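Local coordinates for DUF1116 domain-containing protein (Enterococcus faecalis, PDB 3CLQ), which is of unknown function but, as a member of the AllG (oxamate carbamoyltransferase subunit) family, may take part in carbamoyl transfer, at residues Q12-A17 against E252-V257; I269-I274 against K414-T419; K373-G378 against V408-L413. All coordinates share one frame; numbering follows the deposited sequence.

Contact 1 of 3, residues Q12-A17 against E252-V257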
ATOM      1  N   GLN B  12      25.992  -0.883  27.857  1.00 52.76           N
ATOM      2  CA  GLN B  12      26.890  -0.982  26.712  1.00 52.58           C
ATOM      3  C   GLN B  12      26.494  -2.106  25.780  1.00 52.03           C
ATOM      4  O   GLN B  12      26.454  -1.926  24.566  1.00 52.32           O
ATOM      5  CB  GLN B  12      28.321  -1.198  27.157  1.00 53.63           C
ATOM      6  CG  GLN B  12      28.991   0.053  27.685  1.00 55.32           C
ATOM      7  CD  GLN B  12      30.119  -0.264  28.648  1.00 56.32           C
ATOM      8  OE1 GLN B  12      30.359   0.479  29.598  1.00 56.90           O
ATOM      9  NE2 GLN B  12      30.811  -1.384  28.416  1.00 56.53           N
ATOM     10  N   ALA B  13      26.202  -3.269  26.348  1.00 51.35           N
ATOM     11  CA  ALA B  13      25.917  -4.435  25.538  1.00 50.86           C
ATOM     12  C   ALA B  13      24.610  -4.263  24.769  1.00 51.74           C
ATOM     13  O   ALA B  13      24.488  -4.717  23.622  1.00 52.23           O
ATOM     14  CB  ALA B  13      25.877  -5.673  26.379  1.00 49.20           C
ATOM     15  N   ASN B  14      23.634  -3.608  25.386  1.00 51.75           N
ATOM     16  CA  ASN B  14      22.364  -3.417  24.713  1.00 52.72           C
ATOM     17  C   ASN B  14      22.512  -2.460  23.529  1.00 52.89           C
ATOM     18  O   ASN B  14      21.896  -2.654  22.490  1.00 51.82           O
ATOM     19  CB  ASN B  14      21.276  -2.972  25.699  1.00 53.69           C
ATOM     20  CG  ASN B  14      20.921  -4.063  26.718  1.00 54.45           C
ATOM     21  OD1 ASN B  14      21.717  -4.969  26.985  1.00 54.88           O
ATOM     22  ND2 ASN B  14      19.726  -3.968  27.298  1.00 54.70           N
ATOM     23  N   GLU B  15      23.365  -1.454  23.699  1.00 53.94           N
ATOM     24  CA  GLU B  15      23.735  -0.529  22.640  1.00 54.76           C
ATOM     25  C   GLU B  15      24.275  -1.238  21.389  1.00 55.18           C
ATOM     26  O   GLU B  15      23.834  -0.970  20.259  1.00 53.54           O
ATOM     27  CB  GLU B  15      24.774   0.457  23.156  1.00 55.71           C
ATOM     28  CG  GLU B  15      25.243   1.483  22.108  1.00 58.44           C
ATOM     29  CD  GLU B  15      24.148   2.485  21.700  1.00 59.97           C
ATOM     30  OE1 GLU B  15      23.284   2.805  22.557  1.00 61.03           O
ATOM     31  OE2 GLU B  15      24.159   2.955  20.532  1.00 60.26           O
ATOM     32  N   GLU B  16      25.244  -2.127  21.607  1.00 56.24           N
ATOM     33  CA  GLU B  16      25.842  -2.919  20.534  1.00 55.45           C
ATOM     34  C   GLU B  16      24.804  -3.873  19.931  1.00 54.48           C
ATOM     35  O   GLU B  16      24.664  -3.952  18.705  1.00 53.94           O
ATOM     36  CB  GLU B  16      27.106  -3.649  21.035  1.00 56.64           C
ATOM     37  CG  GLU B  16      27.828  -4.600  20.041  1.00 57.84           C
ATOM     38  CD  GLU B  16      28.110  -3.994  18.627  1.00 59.97           C
ATOM     39  OE1 GLU B  16      28.032  -2.751  18.438  1.00 61.00           O
ATOM     40  OE2 GLU B  16      28.413  -4.777  17.685  1.00 59.82           O
ATOM     41  N   ALA B  17      24.054  -4.564  20.779  1.00 53.17           N
ATOM     42  CA  ALA B  17      23.055  -5.515  20.291  1.00 52.64           C
ATOM     43  C   ALA B  17      21.967  -4.850  19.461  1.00 52.67           C
ATOM     44  O   ALA B  17      21.674  -5.296  18.348  1.00 53.33           O
ATOM     45  CB  ALA B  17      22.444  -6.278  21.437  1.00 52.91           C
ATOM     46  N   GLU B 252      27.675 -10.741  24.695  1.00 52.74           N
ATOM     47  CA  GLU B 252      27.990 -10.879  26.108  1.00 53.54           C
ATOM     48  C   GLU B 252      27.316  -9.753  26.900  1.00 53.11           C
ATOM     49  O   GLU B 252      27.409  -8.583  26.515  1.00 52.82           O
ATOM     50  CB  GLU B 252      29.511 -10.879  26.351  1.00 53.81           C
ATOM     51  CG  GLU B 252      29.898 -11.008  27.850  1.00 54.69           C
ATOM     52  CD  GLU B 252      31.410 -11.239  28.104  1.00 55.06           C
ATOM     53  OE1 GLU B 252      31.878 -11.087  29.266  1.00 56.01           O
ATOM     54  OE2 GLU B 252      32.136 -11.583  27.149  1.00 55.70           O
ATOM     55  N   ASN B 253      26.624 -10.132  27.980  1.00 52.20           N
ATOM     56  CA  ASN B 253      25.959  -9.201  28.898  1.00 50.94           C
ATOM     57  C   ASN B 253      24.633  -8.608  28.427  1.00 50.59           C
ATOM     58  O   ASN B 253      23.970  -7.950  29.209  1.00 50.22           O
ATOM     59  CB  ASN B 253      26.888  -8.058  29.333  1.00 51.05           C
ATOM     60  CG  ASN B 253      28.160  -8.549  30.031  1.00 51.85           C
ATOM     61  OD1 ASN B 253      28.118  -9.409  30.912  1.00 51.94           O
ATOM     62  ND2 ASN B 253      29.299  -7.983  29.644  1.00 51.80           N
ATOM     63  N   SER B 254      24.237  -8.807  27.170  1.00 50.98           N
ATOM     64  CA  SER B 254      22.989  -8.179  26.686  1.00 51.26           C
ATOM     65  C   SER B 254      21.671  -8.822  27.170  1.00 51.69           C
ATOM     66  O   SER B 254      21.490 -10.045  27.114  1.00 52.12           O
ATOM     67  CB  SER B 254      22.959  -8.092  25.163  1.00 51.21           C
ATOM     68  OG  SER B 254      21.639  -7.800  24.693  1.00 50.91           O
ATOM     69  N   THR B 255      20.734  -7.986  27.604  1.00 51.58           N
ATOM     70  CA  THR B 255      19.445  -8.488  28.077  1.00 51.49           C
ATOM     71  C   THR B 255      18.352  -8.268  27.045  1.00 52.21           C
ATOM     72  O   THR B 255      17.174  -8.151  27.398  1.00 53.05           O
ATOM     73  CB  THR B 255      19.028  -7.812  29.395  1.00 51.37           C
ATOM     74  OG1 THR B 255      18.777  -6.409  29.194  1.00 50.27           O
ATOM     75  CG2 THR B 255      20.135  -7.990  30.461  1.00 51.86           C
ATOM     76  N   ILE B 256      18.733  -8.196  25.774  1.00 51.47           N
ATOM     77  CA  ILE B 256      17.744  -8.022  24.727  1.00 51.81           C
ATOM     78  C   ILE B 256      17.155  -9.348  24.269  1.00 51.64           C
ATOM     79  O   ILE B 256      17.884 -10.316  24.019  1.00 51.29           O
ATOM     80  CB  ILE B 256      18.319  -7.244  23.527  1.00 52.62           C
ATOM     81  CG1 ILE B 256      18.846  -5.892  24.009  1.00 53.40           C
ATOM     82  CG2 ILE B 256      17.267  -7.060  22.439  1.00 52.25           C
ATOM     83  CD1 ILE B 256      18.937  -4.844  22.936  1.00 53.71           C
ATOM     84  N   VAL B 257      15.829  -9.382  24.170  1.00 51.33           N
ATOM     85  CA  VAL B 257      15.115 -10.557  23.669  1.00 51.82           C
ATOM     86  C   VAL B 257      15.364 -10.736  22.185  1.00 52.11           C
ATOM     87  O   VAL B 257      15.104  -9.840  21.423  1.00 52.85           O
ATOM     88  CB  VAL B 257      13.602 -10.411  23.875  1.00 51.72           C
ATOM     89  CG1 VAL B 257      12.875 -11.593  23.292  1.00 52.32           C
ATOM     90  CG2 VAL B 257      13.280 -10.314  25.345  1.00 51.50           C
TER

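Contact 2 of 3, residues I269-I274 against K414-T419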
ATOM      1  N   ILE B 269      11.423 -17.890  24.572  1.00 50.53           N
ATOM      2  CA  ILE B 269      12.230 -16.775  24.153  1.00 49.90           C
ATOM      3  C   ILE B 269      13.709 -17.069  24.322  1.00 49.95           C
ATOM      4  O   ILE B 269      14.079 -17.997  25.014  1.00 49.60           O
ATOM      5  CB  ILE B 269      11.852 -15.505  24.924  1.00 48.72           C
ATOM      6  CG1 ILE B 269      12.265 -15.630  26.386  1.00 48.64           C
ATOM      7  CG2 ILE B 269      10.362 -15.259  24.795  1.00 48.19           C
ATOM      8  CD1 ILE B 269      12.177 -14.339  27.164  1.00 48.18           C
ATOM      9  N   ARG B 270      14.544 -16.269  23.662  1.00 50.91           N
ATOM     10  CA  ARG B 270      15.985 -16.343  23.804  1.00 50.78           C
ATOM     11  C   ARG B 270      16.441 -14.936  24.134  1.00 50.30           C
ATOM     12  O   ARG B 270      15.788 -13.981  23.718  1.00 51.46           O
ATOM     13  CB  ARG B 270      16.590 -16.820  22.497  1.00 51.09           C
ATOM     14  CG  ARG B 270      15.980 -18.128  22.050  1.00 52.65           C
ATOM     15  CD  ARG B 270      16.824 -18.773  21.010  1.00 54.23           C
ATOM     16  NE  ARG B 270      16.902 -17.884  19.862  1.00 56.59           N
ATOM     17  CZ  ARG B 270      17.613 -18.123  18.767  1.00 56.94           C
ATOM     18  NH1 ARG B 270      18.339 -19.242  18.664  1.00 56.72           N
ATOM     19  NH2 ARG B 270      17.596 -17.229  17.786  1.00 57.20           N
ATOM     20  N   VAL B 271      17.512 -14.787  24.902  1.00 48.95           N
ATOM     21  CA  VAL B 271      18.055 -13.456  25.122  1.00 48.76           C
ATOM     22  C   VAL B 271      19.519 -13.393  24.730  1.00 49.17           C
ATOM     23  O   VAL B 271      20.260 -14.363  24.844  1.00 48.37           O
ATOM     24  CB  VAL B 271      17.792 -12.912  26.543  1.00 49.42           C
ATOM     25  CG1 VAL B 271      16.355 -13.225  26.956  1.00 48.94           C
ATOM     26  CG2 VAL B 271      18.772 -13.498  27.563  1.00 49.76           C
ATOM     27  N   SER B 272      19.913 -12.238  24.218  1.00 51.00           N
ATOM     28  CA  SER B 272      21.178 -12.108  23.548  1.00 51.51           C
ATOM     29  C   SER B 272      22.300 -12.527  24.468  1.00 52.37           C
ATOM     30  O   SER B 272      23.142 -13.333  24.093  1.00 52.59           O
ATOM     31  CB  SER B 272      21.370 -10.671  23.109  1.00 52.06           C
ATOM     32  OG  SER B 272      22.624 -10.527  22.456  1.00 54.27           O
ATOM     33  N   GLY B 273      22.300 -11.996  25.686  1.00 52.90           N
ATOM     34  CA  GLY B 273      23.393 -12.249  26.626  1.00 54.17           C
ATOM     35  C   GLY B 273      23.464 -13.665  27.169  1.00 54.86           C
ATOM     36  O   GLY B 273      24.387 -14.014  27.906  1.00 54.84           O
ATOM     37  N   ILE B 274      22.473 -14.478  26.822  1.00 55.65           N
ATOM     38  CA  ILE B 274      22.434 -15.866  27.249  1.00 56.25           C
ATOM     39  C   ILE B 274      22.969 -16.710  26.100  1.00 56.67           C
ATOM     40  O   ILE B 274      23.742 -17.631  26.318  1.00 57.06           O
ATOM     41  CB  ILE B 274      21.010 -16.327  27.648  1.00 56.50           C
ATOM     42  CG1 ILE B 274      21.097 -17.614  28.434  1.00 56.83           C
ATOM     43  CG2 ILE B 274      20.142 -16.603  26.401  1.00 56.96           C
ATOM     44  CD1 ILE B 274      22.294 -17.672  29.354  1.00 58.06           C
ATOM     45  N   LYS B 414      17.421 -14.331  36.045  1.00 57.42           N
ATOM     46  CA  LYS B 414      18.153 -15.147  36.997  1.00 56.58           C
ATOM     47  C   LYS B 414      19.310 -15.848  36.273  1.00 55.83           C
ATOM     48  O   LYS B 414      20.414 -15.971  36.803  1.00 55.73           O
ATOM     49  CB  LYS B 414      17.205 -16.136  37.673  1.00 56.90           C
ATOM     50  CG  LYS B 414      17.804 -16.852  38.856  1.00 57.88           C
ATOM     51  CD  LYS B 414      16.881 -17.961  39.323  1.00 58.67           C
ATOM     52  CE  LYS B 414      17.583 -18.913  40.274  1.00 58.96           C
ATOM     53  NZ  LYS B 414      17.718 -18.368  41.660  1.00 59.49           N
ATOM     54  N   ALA B 415      19.066 -16.277  35.041  1.00 54.92           N
ATOM     55  CA  ALA B 415      20.120 -16.872  34.238  1.00 54.69           C
ATOM     56  C   ALA B 415      21.209 -15.838  33.896  1.00 54.82           C
ATOM     57  O   ALA B 415      22.403 -16.150  33.868  1.00 55.17           O
ATOM     58  CB  ALA B 415      19.529 -17.469  32.983  1.00 54.77           C
ATOM     59  N   LEU B 416      20.787 -14.604  33.638  1.00 54.43           N
ATOM     60  CA  LEU B 416      21.703 -13.488  33.443  1.00 54.01           C
ATOM     61  C   LEU B 416      22.567 -13.190  34.667  1.00 54.88           C
ATOM     62  O   LEU B 416      23.783 -13.336  34.610  1.00 55.75           O
ATOM     63  CB  LEU B 416      20.918 -12.250  33.044  1.00 53.95           C
ATOM     64  CG  LEU B 416      20.466 -12.241  31.575  1.00 53.89           C
ATOM     65  CD1 LEU B 416      19.425 -11.150  31.372  1.00 53.45           C
ATOM     66  CD2 LEU B 416      21.656 -12.088  30.614  1.00 52.68           C
ATOM     67  N   VAL B 417      21.957 -12.781  35.776  1.00 54.92           N
ATOM     68  CA  VAL B 417      22.732 -12.545  36.988  1.00 55.80           C
ATOM     69  C   VAL B 417      23.719 -13.678  37.274  1.00 56.34           C
ATOM     70  O   VAL B 417      24.668 -13.492  38.033  1.00 56.15           O
ATOM     71  CB  VAL B 417      21.849 -12.300  38.261  1.00 56.35           C
ATOM     72  CG1 VAL B 417      20.648 -11.431  37.943  1.00 56.84           C
ATOM     73  CG2 VAL B 417      21.404 -13.612  38.909  1.00 56.43           C
ATOM     74  N   ALA B 418      23.506 -14.849  36.675  1.00 56.87           N
ATOM     75  CA  ALA B 418      24.379 -15.994  36.959  1.00 57.85           C
ATOM     76  C   ALA B 418      25.511 -16.135  35.931  1.00 58.31           C
ATOM     77  O   ALA B 418      26.482 -16.855  36.152  1.00 58.18           O
ATOM     78  CB  ALA B 418      23.569 -17.289  37.071  1.00 57.19           C
ATOM     79  N   THR B 419      25.379 -15.427  34.819  1.00 58.76           N
ATOM     80  CA  THR B 419      26.357 -15.467  33.740  1.00 59.81           C
ATOM     81  C   THR B 419      27.324 -14.289  33.877  1.00 60.02           C
ATOM     82  O   THR B 419      28.537 -14.457  33.861  1.00 59.26           O
ATOM     83  CB  THR B 419      25.617 -15.392  32.361  1.00 60.62           C
ATOM     84  OG1 THR B 419      24.789 -16.554  32.204  1.00 61.27           O
ATOM     85  CG2 THR B 419      26.590 -15.234  31.141  1.00 60.25           C
TER

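Contact 3 of 3, residues K373-G378 against V408-L413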
ATOM      1  N   LYS B 373      13.777  -4.267  31.777  1.00 53.10           N
ATOM      2  CA  LYS B 373      12.714  -3.280  31.837  1.00 53.06           C
ATOM      3  C   LYS B 373      11.329  -3.929  31.846  1.00 53.32           C
ATOM      4  O   LYS B 373      10.386  -3.379  32.426  1.00 54.20           O
ATOM      5  CB  LYS B 373      12.835  -2.264  30.699  1.00 53.36           C
ATOM      6  CG  LYS B 373      14.168  -1.511  30.661  1.00 53.23           C
ATOM      7  CD  LYS B 373      14.181  -0.489  29.537  1.00 53.09           C
ATOM      8  CE  LYS B 373      15.574   0.064  29.307  1.00 52.95           C
ATOM      9  NZ  LYS B 373      15.658   0.702  27.978  1.00 52.56           N
ATOM     10  N   VAL B 374      11.190  -5.095  31.225  1.00 52.59           N
ATOM     11  CA  VAL B 374       9.914  -5.777  31.298  1.00 52.76           C
ATOM     12  C   VAL B 374       9.607  -5.986  32.781  1.00 54.88           C
ATOM     13  O   VAL B 374       8.486  -5.782  33.237  1.00 55.76           O
ATOM     14  CB  VAL B 374       9.921  -7.114  30.525  1.00 51.57           C
ATOM     15  CG1 VAL B 374       8.584  -7.833  30.688  1.00 50.25           C
ATOM     16  CG2 VAL B 374      10.226  -6.871  29.043  1.00 49.99           C
ATOM     17  N   LEU B 375      10.641  -6.335  33.540  1.00 56.42           N
ATOM     18  CA  LEU B 375      10.514  -6.676  34.940  1.00 56.92           C
ATOM     19  C   LEU B 375      10.234  -5.490  35.845  1.00 57.95           C
ATOM     20  O   LEU B 375       9.423  -5.583  36.774  1.00 58.08           O
ATOM     21  CB  LEU B 375      11.783  -7.383  35.412  1.00 57.49           C
ATOM     22  CG  LEU B 375      11.699  -8.816  35.943  1.00 58.25           C
ATOM     23  CD1 LEU B 375      10.608  -9.635  35.248  1.00 58.61           C
ATOM     24  CD2 LEU B 375      13.058  -9.486  35.806  1.00 58.54           C
ATOM     25  N   GLU B 376      10.915  -4.377  35.616  1.00 58.69           N
ATOM     26  CA  GLU B 376      10.779  -3.290  36.572  1.00 59.37           C
ATOM     27  C   GLU B 376       9.488  -2.486  36.337  1.00 58.07           C
ATOM     28  O   GLU B 376       8.901  -1.957  37.258  1.00 57.88           O
ATOM     29  CB  GLU B 376      12.055  -2.434  36.639  1.00 61.06           C
ATOM     30  CG  GLU B 376      12.093  -1.227  35.712  1.00 64.14           C
ATOM     31  CD  GLU B 376      11.795   0.119  36.423  1.00 65.36           C
ATOM     32  OE1 GLU B 376      12.118   0.281  37.633  1.00 65.61           O
ATOM     33  OE2 GLU B 376      11.252   1.026  35.742  1.00 66.31           O
ATOM     34  N   THR B 377       9.027  -2.441  35.102  1.00 57.66           N
ATOM     35  CA  THR B 377       7.796  -1.741  34.781  1.00 57.13           C
ATOM     36  C   THR B 377       6.597  -2.592  35.145  1.00 57.29           C
ATOM     37  O   THR B 377       5.533  -2.075  35.497  1.00 56.31           O
ATOM     38  CB  THR B 377       7.698  -1.513  33.276  1.00 56.87           C
ATOM     39  OG1 THR B 377       7.789  -2.781  32.615  1.00 56.18           O
ATOM     40  CG2 THR B 377       8.815  -0.607  32.791  1.00 56.63           C
ATOM     41  N   GLY B 378       6.777  -3.906  35.029  1.00 57.64           N
ATOM     42  CA  GLY B 378       5.674  -4.852  35.107  1.00 58.37           C
ATOM     43  C   GLY B 378       4.949  -5.038  33.781  1.00 59.41           C
ATOM     44  O   GLY B 378       4.072  -5.886  33.664  1.00 59.83           O
ATOM     45  N   VAL B 408       8.656 -16.340  32.102  1.00 54.16           N
ATOM     46  CA  VAL B 408       9.738 -16.515  31.165  1.00 55.01           C
ATOM     47  C   VAL B 408      10.823 -15.431  31.320  1.00 56.25           C
ATOM     48  O   VAL B 408      12.012 -15.712  31.170  1.00 56.38           O
ATOM     49  CB  VAL B 408       9.167 -16.642  29.743  1.00 54.05           C
ATOM     50  CG1 VAL B 408       9.683 -15.541  28.832  1.00 53.34           C
ATOM     51  CG2 VAL B 408       9.419 -18.038  29.218  1.00 53.02           C
ATOM     52  N   PHE B 409      10.402 -14.215  31.674  1.00 57.23           N
ATOM     53  CA  PHE B 409      11.319 -13.097  31.917  1.00 57.88           C
ATOM     54  C   PHE B 409      12.075 -13.196  33.255  1.00 58.46           C
ATOM     55  O   PHE B 409      13.276 -12.926  33.319  1.00 59.13           O
ATOM     56  CB  PHE B 409      10.557 -11.779  31.813  1.00 58.33           C
ATOM     57  CG  PHE B 409       9.996 -11.529  30.437  1.00 59.37           C
ATOM     58  CD1 PHE B 409      10.718 -10.807  29.493  1.00 59.38           C
ATOM     59  CD2 PHE B 409       8.764 -12.046  30.068  1.00 59.75           C
ATOM     60  CE1 PHE B 409      10.209 -10.591  28.229  1.00 59.32           C
ATOM     61  CE2 PHE B 409       8.247 -11.825  28.800  1.00 59.51           C
ATOM     62  CZ  PHE B 409       8.969 -11.100  27.883  1.00 59.29           C
ATOM     63  N   ASN B 410      11.374 -13.578  34.317  1.00 57.71           N
ATOM     64  CA  ASN B 410      12.017 -13.859  35.599  1.00 57.64           C
ATOM     65  C   ASN B 410      13.195 -14.813  35.463  1.00 58.19           C
ATOM     66  O   ASN B 410      14.262 -14.572  36.019  1.00 58.89           O
ATOM     67  CB  ASN B 410      11.018 -14.458  36.578  1.00 56.40           C
ATOM     68  CG  ASN B 410      10.071 -13.436  37.142  1.00 56.39           C
ATOM     69  OD1 ASN B 410      10.080 -13.184  38.336  1.00 56.38           O
ATOM     70  ND2 ASN B 410       9.250 -12.829  36.287  1.00 57.42           N
ATOM     71  N   GLU B 411      13.000 -15.908  34.736  1.00 58.23           N
ATOM     72  CA  GLU B 411      14.045 -16.899  34.612  1.00 58.38           C
ATOM     73  C   GLU B 411      15.208 -16.278  33.850  1.00 57.93           C
ATOM     74  O   GLU B 411      16.367 -16.359  34.265  1.00 57.47           O
ATOM     75  CB  GLU B 411      13.504 -18.145  33.920  1.00 58.72           C
ATOM     76  CG  GLU B 411      12.156 -18.583  34.483  1.00 58.85           C
ATOM     77  CD  GLU B 411      11.664 -19.920  33.937  1.00 58.88           C
ATOM     78  OE1 GLU B 411      10.836 -20.561  34.626  1.00 59.15           O
ATOM     79  OE2 GLU B 411      12.094 -20.338  32.835  1.00 58.76           O
ATOM     80  N   ALA B 412      14.884 -15.623  32.747  1.00 58.19           N
ATOM     81  CA  ALA B 412      15.877 -14.869  31.991  1.00 58.07           C
ATOM     82  C   ALA B 412      16.826 -14.107  32.918  1.00 58.49           C
ATOM     83  O   ALA B 412      18.040 -14.302  32.883  1.00 58.89           O
ATOM     84  CB  ALA B 412      15.192 -13.925  31.102  1.00 57.96           C
ATOM     85  N   LEU B 413      16.262 -13.247  33.757  1.00 58.21           N
ATOM     86  CA  LEU B 413      17.064 -12.410  34.639  1.00 57.99           C
ATOM     87  C   LEU B 413      17.951 -13.220  35.552  1.00 57.72           C
ATOM     88  O   LEU B 413      19.077 -12.824  35.847  1.00 57.77           O
ATOM     89  CB  LEU B 413      16.176 -11.532  35.528  1.00 58.33           C
ATOM     90  CG  LEU B 413      16.973 -10.502  36.337  1.00 57.97           C
ATOM     91  CD1 LEU B 413      17.317  -9.327  35.428  1.00 57.40           C
ATOM     92  CD2 LEU B 413      16.246 -10.038  37.598  1.00 57.85           C
TER

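Contact 1 of 3, residues Q12-A17 against E252-V257
An ST turn in the loop that leads from helix 234-247 into strand 257-263 meets the flank of the N-terminal helix 6-23, and a single asparagine on that helix reads the turn through both ends of its amide. The turn closes where Ile256 N donates to Ser254 OG over 3.1 Å, the hydroxyl lying anti to its own backbone N (chi1 166°) and so thrown forward along the chain. Of Asn14 it is the end of the side chain that comes near, CG beside the backbone N bringing the amide against the loop. Its OD1 accepts from Thr255 N at 3.2 Å; the N-H points well at the oxygen, although the donor stands above the carbonyl plane. Its ND2 gives a nearly straight bond (170°) to Thr255 OG1, also 3.2 Å away and almost within the amide plane. Thr255 OG1 is bonded to Asp370 OD2 as well, so the hydroxyl is shared by an amide and a carboxylate. Apolar atoms fill in around this pair of bonds. The Ala13 methyl presses on the bend of the loop, with CB 3.3 Å from Glu252 O, and the backbones come close here, Ala13 CA and Ser254 CA being 4.9 Å apart. Ile256 slides past Asn14 in the opposite direction, its CG1 lying 3.9 Å from Asn14 CG, and its CD1 rests beside both Asn14 O and the methyl of Ala17. Small residues at 13 and 17, one turn apart, thus let the loop approach while Asn14 supplies the polar link. With one amide engaging the backbone and the side chain of the same threonine, the bonds fix which end of the group is oxygen and hold its rotation within a largely buried interface.

Contact 2 of 3, residues I269-I274 against K414-T419
In the region where strand 266-271 of an antiparallel sheet leads into the bend at Ser272 and Gly273, the last turns of the C-terminal helix 407-419 pack against the chain. Leu416 carries most of the helix side. With CG anti to the carbonyl carbon (chi1 -77°), it brings CD2 to the strand end, 4.4 Å from Val271 CG2 and 4.2 Å from Gly273 C. Gly273 presents bare backbone to this leucine methyl. One turn further on, Thr419 faces the bend with its two branches. Its CG2 lies 4.1 Å from Gly273 O, while OG1 turns back along its own helix to donate to Ala415 O over 2.9 Å. The tip of Ile274 meets that hydroxyl, CD1 standing 3.9 Å from Thr419 OG1, and the two side chains cross at about a right angle. Phe280 of the neighbouring strand 280-283 extends the apolar surface, touching both Ile274 and Ala415. On the far side of the bend, Ser272 OG bonds to Gly248 O and Val251 N, tying the turn back to the loop after helix 234-247. The whole is a helix packed against the end of an inner strand of an antiparallel sheet, an ordinary helix-on-sheet contact of mixed alpha and beta structure.

Contact 3 of 3, residues K373-G378 against V408-L413
Val374 and the Phe409 ring form the tightly packed, buried half of this crossing between helix 371-377 and helix 407-419, whose segments approach to 9.9 Å between axes at a signed angle of -118°. Val374 stands over the ring in a CH-pi contact: CG1, anti to its backbone N, lies 3.9 Å from the centroid of Phe409 and close to the ring normal. The second methyl, CG2, lies on the same side of the ring but out past its rim, 3.8 Å from Phe409 CE1. Pro381 and Pro404 also touch this phenylalanine. Leu375 forms the solvent-facing side, set apart by its exposure and not by its distances. Its branches divide: CD1 lies 4.0 Å from Phe409 CB and 3.6 Å from Asn410 ND2, whereas CD2 rests 3.7 Å from Leu413 CD2. Asn410 is exposed, and its amide makes a weak bond to Ala406 O, just before its helix. Within the shorter helix, Lys373 O accepts from both Thr377 N and Thr377 OG1, closing its last turn just before Gly378 takes positive phi. Dispersion and a methyl-to-ring contact therefore hold the helices together, while the polar groups named here bond within or near their own helix, not across the contact.

In the fold
The three contacts lie on the same side of the chain's centre and work as neighbours. Contact 1 is the most buried and the polar one, its helix and loop joined by directed bonds; contacts 2 and 3 are partly buried and rely on apolar fit. The latter two share helix 407-419, contact 3 using its first half and contact 2 its end, and Ile269 CD1 meets Val408 CG1 between them. Contact 2 joins contact 1 through probable backbone hydrogen bonds, Ser254 O with Gly273 N and Ile256 O with Ser272 N, while Leu416 also packs on Thr255. Asp370, just before helix 371-377, brings the element used by contact 3 close to contact 1.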